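Long-range contacts in putative general stress protein 26 (Jannaschia sp., PDB 2QEA), which is a putative general stress protein of the pyridoxamine 5'-phosphate oxidase-like family, and probably binds a flavin to act as an oxidoreductase: residues A[80-86]-A[117-123]; A[10-14]-A[36-42]. All coordinates share one frame; numbering follows the deposited sequence.

Contact 1 of 2, residues A[80-86]-A[117-123]; sequences LDGTLER and LKFTPAS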
loop_
_atom_site.group_PDB
_atom_site.type_symbol
_atom_site.label_atom_id
_atom_site.label_comp_id
_atom_site.label_asym_id
_atom_site.label_seq_id
_atom_site.Cartn_x
_atom_site.Cartn_y
_atom_site.Cartn_z
ATOM N N LEU A 80 -5.455 7.007 4.385
ATOM C CA LEU A 80 -5.903 8.402 4.437
ATOM C C LEU A 80 -7.254 8.652 3.771
ATOM O O LEU A 80 -7.478 8.176 2.666
ATOM C CB LEU A 80 -4.887 9.283 3.709
ATOM C CG LEU A 80 -3.413 9.185 4.105
ATOM C CD1 LEU A 80 -2.595 9.990 3.121
ATOM C CD2 LEU A 80 -3.191 9.655 5.528
ATOM N N ASP A 81 -8.128 9.396 4.454
ATOM C CA ASP A 81 -9.397 9.881 3.893
ATOM C C ASP A 81 -9.126 11.323 3.475
ATOM O O ASP A 81 -8.401 12.048 4.167
ATOM C CB ASP A 81 -10.546 9.846 4.914
ATOM C CG ASP A 81 -11.033 8.437 5.221
ATOM O OD1 ASP A 81 -11.039 7.569 4.318
ATOM O OD2 ASP A 81 -11.443 8.198 6.374
ATOM N N GLY A 82 -9.716 11.738 2.356
ATOM C CA GLY A 82 -9.517 13.090 1.838
ATOM C C GLY A 82 -10.456 13.480 0.715
ATOM O O GLY A 82 -11.560 12.949 0.618
ATOM N N THR A 83 -10.001 14.420 -0.118
ATOM C CA THR A 83 -10.762 14.940 -1.256
ATOM C C THR A 83 -9.868 14.965 -2.498
ATOM O O THR A 83 -8.788 15.559 -2.456
ATOM C CB THR A 83 -11.252 16.377 -0.971
ATOM O OG1 THR A 83 -11.986 16.401 0.261
ATOM C CG2 THR A 83 -12.143 16.894 -2.104
ATOM N N LEU A 84 -10.317 14.319 -3.579
ATOM C CA LEU A 84 -9.607 14.299 -4.868
ATOM C C LEU A 84 -10.317 15.274 -5.814
ATOM O O LEU A 84 -11.549 15.340 -5.826
ATOM C CB LEU A 84 -9.598 12.890 -5.471
ATOM C CG LEU A 84 -8.733 12.644 -6.713
ATOM C CD1 LEU A 84 -7.253 12.830 -6.398
ATOM C CD2 LEU A 84 -8.978 11.246 -7.264
ATOM N N GLU A 85 -9.535 16.014 -6.602
ATOM C CA GLU A 85 -10.073 17.000 -7.550
ATOM C C GLU A 85 -9.109 17.347 -8.681
ATOM O O GLU A 85 -7.910 17.072 -8.585
ATOM C CB GLU A 85 -10.431 18.297 -6.805
ATOM C CG GLU A 85 -9.257 18.968 -6.075
ATOM C CD GLU A 85 -9.661 20.215 -5.308
ATOM O OE1 GLU A 85 -10.316 21.102 -5.898
ATOM O OE2 GLU A 85 -9.290 20.325 -4.121
ATOM N N ARG A 86 -9.663 17.957 -9.734
ATOM C CA ARG A 86 -8.914 18.456 -10.892
ATOM C C ARG A 86 -8.148 19.705 -10.430
ATOM O O ARG A 86 -8.666 20.456 -9.598
ATOM C CB ARG A 86 -9.898 18.884 -12.003
ATOM C CG ARG A 86 -9.396 18.802 -13.444
ATOM C CD ARG A 86 -9.612 17.407 -14.028
ATOM N NE ARG A 86 -9.613 17.404 -15.494
ATOM C CZ ARG A 86 -9.945 16.364 -16.270
ATOM N NH1 ARG A 86 -10.298 15.183 -15.750
ATOM N NH2 ARG A 86 -9.923 16.503 -17.595
ATOM N N LEU A 117 -4.134 15.888 -10.810
ATOM C CA LEU A 117 -5.061 15.594 -9.708
ATOM C C LEU A 117 -4.429 16.017 -8.375
ATOM O O LEU A 117 -3.227 15.823 -8.173
ATOM C CB LEU A 117 -5.423 14.107 -9.669
ATOM C CG LEU A 117 -6.177 13.505 -10.860
ATOM C CD1 LEU A 117 -6.425 12.028 -10.610
ATOM C CD2 LEU A 117 -7.498 14.223 -11.132
ATOM N N LYS A 118 -5.250 16.590 -7.487
ATOM C CA LYS A 118 -4.829 17.077 -6.168
ATOM C C LYS A 118 -5.634 16.348 -5.089
ATOM O O LYS A 118 -6.866 16.457 -5.060
ATOM C CB LYS A 118 -5.078 18.590 -6.075
ATOM C CG LYS A 118 -4.631 19.265 -4.767
ATOM C CD LYS A 118 -5.002 20.746 -4.748
ATOM C CE LYS A 118 -4.532 21.425 -3.466
ATOM N NZ LYS A 118 -4.852 22.877 -3.434
ATOM N N PHE A 119 -4.934 15.609 -4.224
ATOM C CA PHE A 119 -5.539 14.891 -3.099
ATOM C C PHE A 119 -5.173 15.632 -1.814
ATOM O O PHE A 119 -3.992 15.710 -1.467
ATOM C CB PHE A 119 -5.042 13.443 -3.031
ATOM C CG PHE A 119 -5.626 12.657 -1.886
ATOM C CD1 PHE A 119 -6.874 12.045 -2.013
ATOM C CD2 PHE A 119 -4.941 12.547 -0.668
ATOM C CE1 PHE A 119 -7.430 11.327 -0.944
ATOM C CE2 PHE A 119 -5.486 11.831 0.407
ATOM C CZ PHE A 119 -6.733 11.218 0.270
ATOM N N THR A 120 -6.181 16.168 -1.124
ATOM C CA THR A 120 -5.995 16.874 0.145
ATOM C C THR A 120 -6.402 15.900 1.255
ATOM O O THR A 120 -7.580 15.548 1.334
ATOM C CB THR A 120 -6.870 18.152 0.228
ATOM O OG1 THR A 120 -6.529 19.043 -0.842
ATOM C CG2 THR A 120 -6.663 18.867 1.560
ATOM N N PRO A 121 -5.437 15.417 2.080
ATOM C CA PRO A 121 -5.831 14.542 3.188
ATOM C C PRO A 121 -6.610 15.288 4.281
ATOM O O PRO A 121 -6.267 16.429 4.618
ATOM C CB PRO A 121 -4.486 14.035 3.738
ATOM C CG PRO A 121 -3.500 14.306 2.678
ATOM C CD PRO A 121 -3.970 15.568 2.048
ATOM N N ALA A 122 -7.661 14.642 4.785
ATOM C CA ALA A 122 -8.503 15.156 5.868
ATOM C C ALA A 122 -8.067 14.513 7.180
ATOM O O ALA A 122 -7.865 15.204 8.181
ATOM C CB ALA A 122 -9.958 14.840 5.593
ATOM N N SER A 123 -7.950 13.184 7.164
ATOM C CA SER A 123 -7.505 12.396 8.320
ATOM C C SER A 123 -6.993 11.019 7.899
ATOM O O SER A 123 -7.115 10.636 6.735
ATOM C CB SER A 123 -8.653 12.236 9.315
ATOM O OG SER A 123 -9.779 11.645 8.688
HETATM O O HOH W 1 -7.847 18.095 -2.988
#
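A classic beta bulge, in which D81 is set against two residues, A122 and S123, interrupts the antiparallel pairing of strands 80-86 and 117-123. The carbonyl oxygen of D81 takes two backbone N-H groups: A122 N, 2.8 Å from D81 O and in the carbonyl plane, and S123 N, which approaches tilted from that plane. D81 N in turn donates to S123 O at 2.8 Å. Beyond the bulge the pairing is regular, with hydrogen-bonded pairs T83-T120 and E85-K118; K118 N reaches E85 O at 2.9 Å with an N-H...O angle of 167°.

F119 carries the apolar side of the contact. Its ring lies along the backbone of the facing strand because a chi1 of 180° swings CG away from the backbone N, and its CZ lies 3.7 Å from G82 CA. A side chain at G82 would collide with this ring and with T120 O, so the glycine lets the aromatic group lie against the main chain. L80 CB approaches the ring at CE2, 4.2 Å away, while L84 CD1 sits between F119 CB and L117 CB. Replacing F119 with an alanine would probably open a gap over G82 and leave L80 CB without this neighbour. On the other face, E85 and K118 run side by side, with E85 CG 4.2 Å from K118 CB. A water there donates to T83 O and also hydrogen-bonds T120 OG1.

D81 forms a salt bridge with K24. Strand 63-71 pairs with the other side of strand 76-87, and strand 44-49 with the other side of strand 114-129, while L54 of helix 53-57 packs on L84 and L117.

Contact 2 of 2, residues A[10-14]-A[36-42]; sequences WDRLE and TDDDAPG. With CA (calcium ion), chain E; CA (calcium ion), chain D.
W10 and P41 form the close-packed end of this contact, where the C-terminal part of helix 2-13 meets the loop 36-42. P41 CB stands over one face of the indole, 3.8 Å from the centroid of the W10 five-membered ring in a CH-pi contact. G42 continues along the same face: its N lies above the six-membered part, 3.5 Å from W10 CZ2. A chi1 of -64° sets CG of W10 beside the backbone N, and the indole turns this face to P41 and G42.

The middle of the interface is more loosely joined. Although L13 CD2 touches T36 CG2 at 4.0 Å, water mediates much of the polar contact: T36 OG1 hydrogen-bonds one water held by W10 O and another held by L13 O, while a third links T36 N to E14 O.

At the ion-bearing end, acidic side chains gather around two calcium ions. D11 binds the first through both its carbonyl oxygen and OD1, and E14 OE1, D38 OD2 and a water add further ligands; the bond from E14 OE1 to this calcium is 2.4 Å. E14 OE2 and D38 OD1 also bind the second, so each of these two carboxylates spans both ions, their planes 43° apart. The calcium charges probably offset the repulsion between E14 OE2 and D38 OD1, only 3.0 Å apart. E14 OE2 also accepts a nearly straight hydrogen bond from D38 N at 2.9 Å, the donor coming from above the carboxylate plane.

D37 OD1 accepts from D39 N in an Asx turn, within the type I beta turn from D37 to A40. The acidic end is a carboxylate-bridged two-calcium site, built where the end region of helix 2-13 meets an acidic turn.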
loop_
_atom_site.group_PDB
_atom_site.type_symbol
_atom_site.label_atom_id
_atom_site.label_comp_id
_atom_site.label_asym_id
_atom_site.label_seq_id
_atom_site.Cartn_x
_atom_site.Cartn_y
_atom_site.Cartn_z
ATOM N N TRP A 10 4.587 13.846 6.016
ATOM C CA TRP A 10 4.963 14.664 4.842
ATOM C C TRP A 10 6.462 14.582 4.547
ATOM O O TRP A 10 6.875 14.654 3.388
ATOM C CB TRP A 10 4.577 16.138 5.021
ATOM C CG TRP A 10 3.110 16.370 5.130
ATOM C CD1 TRP A 10 2.425 16.754 6.243
ATOM C CD2 TRP A 10 2.139 16.209 4.093
ATOM N NE1 TRP A 10 1.088 16.860 5.964
ATOM C CE2 TRP A 10 0.878 16.531 4.652
ATOM C CE3 TRP A 10 2.207 15.832 2.742
ATOM C CZ2 TRP A 10 -0.311 16.485 3.906
ATOM C CZ3 TRP A 10 1.023 15.789 1.994
ATOM C CH2 TRP A 10 -0.221 16.112 2.584
ATOM N N ASP A 11 7.256 14.445 5.610
ATOM C CA ASP A 11 8.705 14.303 5.522
ATOM C C ASP A 11 9.075 13.059 4.704
ATOM O O ASP A 11 9.878 13.157 3.776
ATOM C CB ASP A 11 9.305 14.218 6.940
ATOM C CG ASP A 11 10.810 14.340 6.975
ATOM O OD1 ASP A 11 11.477 14.521 5.937
ATOM O OD2 ASP A 11 11.372 14.269 8.086
ATOM N N ARG A 12 8.467 11.920 5.026
ATOM C CA ARG A 12 8.765 10.649 4.347
ATOM C C ARG A 12 7.994 10.374 3.054
ATOM O O ARG A 12 8.494 9.619 2.213
ATOM C CB ARG A 12 8.582 9.488 5.317
ATOM C CG ARG A 12 9.529 9.571 6.484
ATOM C CD ARG A 12 9.366 8.387 7.364
ATOM N NE ARG A 12 10.273 8.420 8.510
ATOM C CZ ARG A 12 10.286 7.514 9.487
ATOM N NH1 ARG A 12 9.475 6.456 9.460
ATOM N NH2 ARG A 12 11.145 7.653 10.496
ATOM N N LEU A 13 6.810 10.978 2.890
ATOM C CA LEU A 13 5.965 10.767 1.691
ATOM C C LEU A 13 6.631 11.119 0.347
ATOM O O LEU A 13 6.281 10.536 -0.680
ATOM C CB LEU A 13 4.615 11.499 1.831
ATOM C CG LEU A 13 3.542 11.325 0.745
ATOM C CD1 LEU A 13 3.218 9.861 0.512
ATOM C CD2 LEU A 13 2.286 12.087 1.123
ATOM N N GLU A 14 7.586 12.050 0.368
ATOM C CA GLU A 14 8.364 12.451 -0.824
ATOM C C GLU A 14 9.109 11.298 -1.491
ATOM O O GLU A 14 9.103 11.182 -2.719
ATOM C CB GLU A 14 9.422 13.476 -0.447
ATOM C CG GLU A 14 8.891 14.806 -0.016
ATOM C CD GLU A 14 10.004 15.720 0.388
ATOM O OE1 GLU A 14 10.810 15.343 1.268
ATOM O OE2 GLU A 14 10.086 16.842 -0.153
ATOM N N THR A 36 5.050 15.052 -4.095
ATOM C CA THR A 36 4.942 16.037 -3.010
ATOM C C THR A 36 6.270 16.745 -2.749
ATOM O O THR A 36 7.320 16.354 -3.275
ATOM C CB THR A 36 4.461 15.385 -1.683
ATOM O OG1 THR A 36 5.432 14.437 -1.217
ATOM C CG2 THR A 36 3.120 14.682 -1.859
ATOM N N ASP A 37 6.188 17.808 -1.955
ATOM C CA ASP A 37 7.346 18.591 -1.526
ATOM C C ASP A 37 7.062 18.981 -0.075
ATOM O O ASP A 37 6.056 19.641 0.191
ATOM C CB ASP A 37 7.516 19.822 -2.427
ATOM C CG ASP A 37 8.880 20.500 -2.276
ATOM O OD1 ASP A 37 9.526 20.415 -1.207
ATOM O OD2 ASP A 37 9.307 21.147 -3.257
ATOM N N ASP A 38 7.940 18.574 0.851
ATOM C CA ASP A 38 7.756 18.872 2.293
ATOM C C ASP A 38 7.966 20.352 2.681
ATOM O O ASP A 38 7.724 20.715 3.830
ATOM C CB ASP A 38 8.507 17.887 3.225
ATOM C CG ASP A 38 10.022 17.894 3.053
ATOM O OD1 ASP A 38 10.576 18.645 2.218
ATOM O OD2 ASP A 38 10.669 17.090 3.757
ATOM N N ASP A 39 8.452 21.175 1.743
ATOM C CA ASP A 39 8.506 22.636 1.917
ATOM C C ASP A 39 7.082 23.214 1.841
ATOM O O ASP A 39 6.776 24.174 2.546
ATOM C CB ASP A 39 9.395 23.307 0.855
ATOM C CG ASP A 39 10.871 22.929 0.981
ATOM O OD1 ASP A 39 11.219 22.010 1.761
ATOM O OD2 ASP A 39 11.692 23.563 0.284
ATOM N N ALA A 40 6.236 22.623 0.987
ATOM C CA ALA A 40 4.828 23.007 0.807
ATOM C C ALA A 40 3.894 21.799 1.056
ATOM O O ALA A 40 3.336 21.238 0.106
ATOM C CB ALA A 40 4.621 23.577 -0.600
ATOM N N PRO A 41 3.736 21.380 2.335
ATOM C CA PRO A 41 2.847 20.257 2.658
ATOM C C PRO A 41 1.371 20.664 2.641
ATOM O O PRO A 41 1.056 21.859 2.672
ATOM C CB PRO A 41 3.277 19.878 4.076
ATOM C CG PRO A 41 3.701 21.159 4.673
ATOM C CD PRO A 41 4.360 21.928 3.556
ATOM N N GLY A 42 0.489 19.666 2.606
ATOM C CA GLY A 42 -0.966 19.874 2.604
ATOM C C GLY A 42 -1.716 19.090 1.545
ATOM O O GLY A 42 -2.852 18.681 1.791
HETATM CA CA CA E . 11.692 14.684 3.418
HETATM CA CA CA D . 12.520 17.652 0.460
HETATM O O HOH W 2 5.459 15.555 1.330
HETATM O O HOH W 3 5.428 12.064 -2.755
HETATM O O HOH W 4 7.532 13.067 -4.218
HETATM O O HOH W 5 13.182 13.046 1.896
#

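Both segments of contact 2 precede those of contact 1 in the sequence, and the centres of the two contacts lie 14 Å apart within the same pyridoxamine 5'-phosphate oxidase-like region. Contact 1 joins two long strands of the antiparallel sheet, whereas contact 2 fastens helix 2-13 to the loop leading into strand 44-49. That strand pairs with strand 114-129, giving the two regions a common neighbour; I44 touches residues of both. They also meet directly: P121 packs against W10 and G42, with P121 CG 3.7 Å from W10 CH2. P121 and the indole thus pack the sheet against the helix and loop that bind the two calcium ions.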